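Local coordinates for protein magnesium transporter MgtE (Enterococcus faecalis, PDB 2OUX) that probably transports magnesium ions across the cell membrane as a homodimer, and binds several of these ions in the cytosolic region described here, at residues Q11-L15 with L30-L34; Q39-Q44 with M66-I70. All coordinates share one frame; numbering follows the deposited sequence.

In the fold
Both contacts lie in the helical N-terminal part of the cytosolic region, on the same side of the chain's centre, with their own centres about 13 Å apart. Contact 1 pairs helix 8-20 with the end of helix 24-31 and is only partly buried; its chemistry is leucine and phenylalanine packing plus one water bridge. Contact 2 pairs helix 36-43 with the end of helix 60-67 and lies deeper, its centre about 14 Å from that of the chain against about 23 Å for contact 1; it relies on aromatic and selenium contacts about Tyr43. They meet each other: Gln39 NE2 lies 2.7 Å from Leu34 O, a probable hydrogen bond, and the Phe12 and Phe42 rings pack edge-to-face.

Contact 1: residues Q11-L15 with L30-L34; sequences QFALL and LFLAL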
loop_
_atom_site.group_PDB
_atom_site.type_symbol
_atom_site.label_atom_id
_atom_site.label_comp_id
_atom_site.label_asym_id
_atom_site.label_seq_id
_atom_site.Cartn_x
_atom_site.Cartn_y
_atom_site.Cartn_z
ATOM N N GLN A 11 -5.703 26.088 -10.121
ATOM C CA GLN A 11 -4.285 25.774 -10.256
ATOM C C GLN A 11 -3.847 25.593 -11.708
ATOM O O GLN A 11 -2.839 26.161 -12.131
ATOM C CB GLN A 11 -3.951 24.515 -9.449
ATOM C CG GLN A 11 -3.176 24.781 -8.166
ATOM C CD GLN A 11 -1.746 25.212 -8.433
ATOM O OE1 GLN A 11 -0.919 24.420 -8.894
ATOM N NE2 GLN A 11 -1.448 26.477 -8.157
ATOM N N PHE A 12 -4.598 24.800 -12.466
ATOM C CA PHE A 12 -4.274 24.557 -13.865
ATOM C C PHE A 12 -4.220 25.861 -14.661
ATOM O O PHE A 12 -3.344 26.042 -15.504
ATOM C CB PHE A 12 -5.297 23.601 -14.490
ATOM C CG PHE A 12 -5.069 22.148 -14.150
ATOM C CD1 PHE A 12 -4.104 21.769 -13.216
ATOM C CD2 PHE A 12 -5.817 21.155 -14.768
ATOM C CE1 PHE A 12 -3.889 20.426 -12.910
ATOM C CE2 PHE A 12 -5.608 19.806 -14.466
ATOM C CZ PHE A 12 -4.642 19.445 -13.535
ATOM N N ALA A 13 -5.152 26.769 -14.378
ATOM C CA ALA A 13 -5.219 28.059 -15.064
ATOM C C ALA A 13 -3.946 28.875 -14.854
ATOM O O ALA A 13 -3.414 29.462 -15.800
ATOM C CB ALA A 13 -6.437 28.848 -14.578
ATOM N N LEU A 14 -3.471 28.924 -13.612
ATOM C CA LEU A 14 -2.245 29.646 -13.294
ATOM C C LEU A 14 -1.101 28.963 -14.030
ATOM O O LEU A 14 -0.249 29.616 -14.629
ATOM C CB LEU A 14 -1.971 29.608 -11.787
ATOM C CG LEU A 14 -2.581 30.667 -10.856
ATOM C CD1 LEU A 14 -4.105 30.722 -10.981
ATOM C CD2 LEU A 14 -2.170 30.330 -9.438
ATOM N N LEU A 15 -1.097 27.634 -13.974
ATOM C CA LEU A 15 -0.074 26.827 -14.629
ATOM C C LEU A 15 -0.012 27.113 -16.127
ATOM O O LEU A 15 1.070 27.302 -16.679
ATOM C CB LEU A 15 -0.361 25.343 -14.418
ATOM C CG LEU A 15 0.679 24.461 -13.730
ATOM C CD1 LEU A 15 0.216 23.012 -13.839
ATOM C CD2 LEU A 15 2.044 24.622 -14.376
ATOM N N LEU A 30 5.341 25.129 -9.786
ATOM C CA LEU A 30 3.927 24.778 -9.713
ATOM C C LEU A 30 3.676 23.340 -10.163
ATOM O O LEU A 30 3.143 22.533 -9.408
ATOM C CB LEU A 30 3.104 25.744 -10.575
ATOM C CG LEU A 30 3.062 27.208 -10.121
ATOM C CD1 LEU A 30 2.350 28.051 -11.167
ATOM C CD2 LEU A 30 2.355 27.309 -8.778
ATOM N N PHE A 31 4.079 23.034 -11.391
ATOM C CA PHE A 31 3.902 21.710 -11.969
ATOM C C PHE A 31 4.425 20.615 -11.046
ATOM O O PHE A 31 3.705 19.673 -10.717
ATOM C CB PHE A 31 4.624 21.626 -13.321
ATOM C CG PHE A 31 4.410 20.318 -14.050
ATOM C CD1 PHE A 31 3.235 20.079 -14.763
ATOM C CD2 PHE A 31 5.374 19.315 -13.999
ATOM C CE1 PHE A 31 3.021 18.853 -15.415
ATOM C CE2 PHE A 31 5.172 18.086 -14.641
ATOM C CZ PHE A 31 3.994 17.855 -15.352
ATOM N N LEU A 32 5.678 20.753 -10.626
ATOM C CA LEU A 32 6.317 19.767 -9.767
ATOM C C LEU A 32 5.726 19.708 -8.364
ATOM O O LEU A 32 6.073 18.840 -7.588
ATOM C CB LEU A 32 7.831 20.032 -9.712
ATOM C CG LEU A 32 8.791 19.193 -10.575
ATOM C CD1 LEU A 32 8.083 18.595 -11.779
ATOM C CD2 LEU A 32 9.963 20.069 -11.024
ATOM N N ALA A 33 4.835 20.635 -8.034
ATOM C CA ALA A 33 4.194 20.631 -6.717
ATOM C C ALA A 33 2.932 19.761 -6.794
ATOM O O ALA A 33 2.362 19.366 -5.778
ATOM C CB ALA A 33 3.826 22.059 -6.302
ATOM N N LEU A 34 2.497 19.484 -8.015
ATOM C CA LEU A 34 1.318 18.655 -8.244
ATOM C C LEU A 34 1.705 17.178 -8.165
ATOM O O LEU A 34 2.823 16.803 -8.506
ATOM C CB LEU A 34 0.738 18.922 -9.640
ATOM C CG LEU A 34 0.176 20.282 -10.057
ATOM C CD1 LEU A 34 -0.058 20.278 -11.551
ATOM C CD2 LEU A 34 -1.124 20.556 -9.325
HETATM O O HOH W 1 1.123 23.564 -7.493
#
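Leu30 is the first residue of 30-34 to meet helix 8-20. Its CB packs 4.1 Å from Leu15 CD2, the two chains lying alongside and pointing opposite ways. The closest CA pair, Leu15 with Leu30, is 6.7 Å apart, so the backbones run near one another here. Leu30 O already accepts the backbone N-H of Ala33 and also receives a water, which donates to Leu30 O at 3.0 Å and to Gln11 OE1 at 2.6 Å, joining side chain to backbone where no direct hydrogen bond crosses.

Phe31 follows with its backbone N and CB beside Leu15 CD2, while Leu15 CD1 lies at the edge of its ring. With CG of Phe31 anti to its own N (chi1 -176°), the ring points away from helix 8-20 and packs on Gln39 and Phe42 of helix 36-43.

A type I turn from Phe31 to Leu34 then brings Leu34 back to the first helix. Its CD1 meets Leu15 CD1 tip to tip at 3.6 Å and lies obliquely to the Phe12 ring, 4.1 Å from CE1. Bent at chi2 (-71°), the Gln11 chain carries its amide between two methyls, NE2 by Leu30 CD2 and OE1 by Leu34 CD2, each at 3.9 Å.

The contact joins helix 8-20 to the end of helix 24-31 and the turn that follows by leucine methyl groups, with Leu30 CB and the Phe12 ring, and Gln11 at its polar margin. Van der Waals packing therefore carries most of the cohesion, and the bridging water supplies the one polar link across it.

Contact 2: residues Q39-Q44 with M66-I70; sequences QGQFYQ and MFDVI
Within the MgtE intracellular N domain, a Met-aromatic contact joins helix 36-43 to the end of helix 60-67: Met66, present as selenomethionine, reaches over Tyr43. Its methyl CE stands 3.8 Å from the centroid of the Tyr43 ring and 16° off the ring normal, a CH-pi contact over one face. The selenium is placed more obliquely, 39° off the normal, and packs 3.5 Å from Tyr43 CB. The Met66 chain leaves with CG anti to the backbone N and stays extended until a bend at chi3 turns CE onto the ring.

Phe67 adds an offset edge-to-face pair. Its edge is directed toward the face of Tyr43, the centroids lying 5.7 Å apart and the planes inclined at 71°; Phe67 CZ is 3.6 Å from Tyr43 OH, which sits near the plane of the phenylalanine ring. That hydroxyl is also hydrogen-bonded to Tyr55 OH, which ties the polar end of the tyrosine to helix 48-57.

In this all-helical domain the two segments come closest at Gly40, where Gly40 CA lies 5.9 Å from Met66 CA. Met66 CG lies 3.7 Å from Gly40 N. On the flank of helix 36-43, Gln39 CB and OE1 line the CG and CB of Met66, while Gln39 NE2 is bound by Leu34 O. A type I turn runs from Phe67 to Ile70 at the end of helix 60-67. Ile70 carries the segment toward the metal-binding region: its side chain is about 7 Å from that of Glu72, a magnesium ligand, and about 8 Å from a bound magnesium ion.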
loop_
_atom_site.group_PDB
_atom_site.type_symbol
_atom_site.label_atom_id
_atom_site.label_comp_id
_atom_site.label_asym_id
_atom_site.label_seq_id
_atom_site.Cartn_x
_atom_site.Cartn_y
_atom_site.Cartn_z
ATOM N N GLN A 39 -0.526 15.985 -12.614
ATOM C CA GLN A 39 0.389 16.386 -13.680
ATOM C C GLN A 39 -0.119 15.781 -14.985
ATOM O O GLN A 39 -0.097 16.426 -16.035
ATOM C CB GLN A 39 1.808 15.879 -13.396
ATOM C CG GLN A 39 2.544 16.673 -12.318
ATOM C CD GLN A 39 3.878 16.058 -11.939
ATOM O OE1 GLN A 39 4.569 15.469 -12.774
ATOM N NE2 GLN A 39 4.248 16.194 -10.668
ATOM N N GLY A 40 -0.582 14.536 -14.911
ATOM C CA GLY A 40 -1.090 13.872 -16.098
ATOM C C GLY A 40 -2.340 14.530 -16.665
ATOM O O GLY A 40 -2.484 14.674 -17.879
ATOM N N GLN A 41 -3.255 14.928 -15.790
ATOM C CA GLN A 41 -4.482 15.572 -16.232
ATOM C C GLN A 41 -4.176 16.919 -16.878
ATOM O O GLN A 41 -4.704 17.240 -17.943
ATOM C CB GLN A 41 -5.434 15.752 -15.049
ATOM C CG GLN A 41 -5.891 14.429 -14.457
ATOM C CD GLN A 41 -6.540 13.533 -15.498
ATOM O OE1 GLN A 41 -7.661 13.790 -15.936
ATOM N NE2 GLN A 41 -5.832 12.485 -15.908
ATOM N N PHE A 42 -3.326 17.707 -16.226
ATOM C CA PHE A 42 -2.939 19.003 -16.761
ATOM C C PHE A 42 -2.381 18.788 -18.162
ATOM O O PHE A 42 -2.858 19.385 -19.122
ATOM C CB PHE A 42 -1.865 19.655 -15.883
ATOM C CG PHE A 42 -1.330 20.943 -16.443
ATOM C CD1 PHE A 42 -2.102 22.103 -16.422
ATOM C CD2 PHE A 42 -0.067 20.990 -17.017
ATOM C CE1 PHE A 42 -1.624 23.292 -16.969
ATOM C CE2 PHE A 42 0.418 22.169 -17.565
ATOM C CZ PHE A 42 -0.363 23.327 -17.541
ATOM N N TYR A 43 -1.387 17.913 -18.269
ATOM C CA TYR A 43 -0.747 17.603 -19.546
ATOM C C TYR A 43 -1.692 17.101 -20.633
ATOM O O TYR A 43 -1.536 17.447 -21.802
ATOM C CB TYR A 43 0.366 16.579 -19.329
ATOM C CG TYR A 43 0.950 15.974 -20.594
ATOM C CD1 TYR A 43 0.382 14.842 -21.180
ATOM C CD2 TYR A 43 2.105 16.500 -21.170
ATOM C CE1 TYR A 43 0.957 14.245 -22.310
ATOM C CE2 TYR A 43 2.688 15.913 -22.298
ATOM C CZ TYR A 43 2.114 14.785 -22.861
ATOM O OH TYR A 43 2.717 14.193 -23.954
ATOM N N GLN A 44 -2.668 16.286 -20.254
ATOM C CA GLN A 44 -3.612 15.749 -21.226
ATOM C C GLN A 44 -4.669 16.768 -21.647
ATOM O O GLN A 44 -5.556 16.458 -22.437
ATOM C CB GLN A 44 -4.283 14.490 -20.663
ATOM C CG GLN A 44 -3.345 13.296 -20.580
ATOM C CD GLN A 44 -3.971 12.091 -19.897
ATOM O OE1 GLN A 44 -4.934 11.503 -20.395
ATOM N NE2 GLN A 44 -3.425 11.721 -18.746
HETATM N N MSE A 66 5.588 11.276 -14.647
HETATM C CA MSE A 66 4.209 11.536 -14.994
HETATM C C MSE A 66 3.651 10.444 -15.900
HETATM O O MSE A 66 2.553 9.940 -15.654
HETATM C CB MSE A 66 4.073 12.898 -15.680
HETATM C CG MSE A 66 2.660 13.173 -16.176
HETATM SE SE MSE A 66 2.541 14.691 -17.355
HETATM C CE MSE A 66 3.535 13.973 -18.841
ATOM N N PHE A 67 4.395 10.074 -16.942
ATOM C CA PHE A 67 3.915 9.039 -17.849
ATOM C C PHE A 67 3.613 7.731 -17.135
ATOM O O PHE A 67 2.645 7.057 -17.477
ATOM C CB PHE A 67 4.895 8.814 -18.999
ATOM C CG PHE A 67 4.531 9.577 -20.239
ATOM C CD1 PHE A 67 4.771 10.944 -20.325
ATOM C CD2 PHE A 67 3.869 8.948 -21.287
ATOM C CE1 PHE A 67 4.352 11.675 -21.435
ATOM C CE2 PHE A 67 3.447 9.672 -22.396
ATOM C CZ PHE A 67 3.690 11.039 -22.470
ATOM N N ASP A 68 4.421 7.386 -16.135
ATOM C CA ASP A 68 4.187 6.169 -15.365
ATOM C C ASP A 68 2.702 6.004 -15.056
ATOM O O ASP A 68 2.205 4.891 -14.984
ATOM C CB ASP A 68 4.928 6.198 -14.017
ATOM C CG ASP A 68 6.400 5.917 -14.145
ATOM O OD1 ASP A 68 6.767 5.022 -14.930
ATOM O OD2 ASP A 68 7.188 6.584 -13.439
ATOM N N VAL A 69 1.982 7.101 -14.865
ATOM C CA VAL A 69 0.577 6.954 -14.521
ATOM C C VAL A 69 -0.452 7.281 -15.589
ATOM O O VAL A 69 -1.643 7.052 -15.386
ATOM C CB VAL A 69 0.242 7.741 -13.250
ATOM C CG1 VAL A 69 1.085 7.212 -12.099
ATOM C CG2 VAL A 69 0.490 9.233 -13.468
ATOM N N ILE A 70 -0.009 7.825 -16.717
ATOM C CA ILE A 70 -0.930 8.124 -17.804
ATOM C C ILE A 70 -1.344 6.754 -18.368
ATOM O O ILE A 70 -0.500 5.876 -18.570
ATOM C CB ILE A 70 -0.236 8.960 -18.939
ATOM C CG1 ILE A 70 0.234 10.314 -18.395
ATOM C CG2 ILE A 70 -1.195 9.140 -20.105
ATOM C CD1 ILE A 70 -0.869 11.090 -17.683
#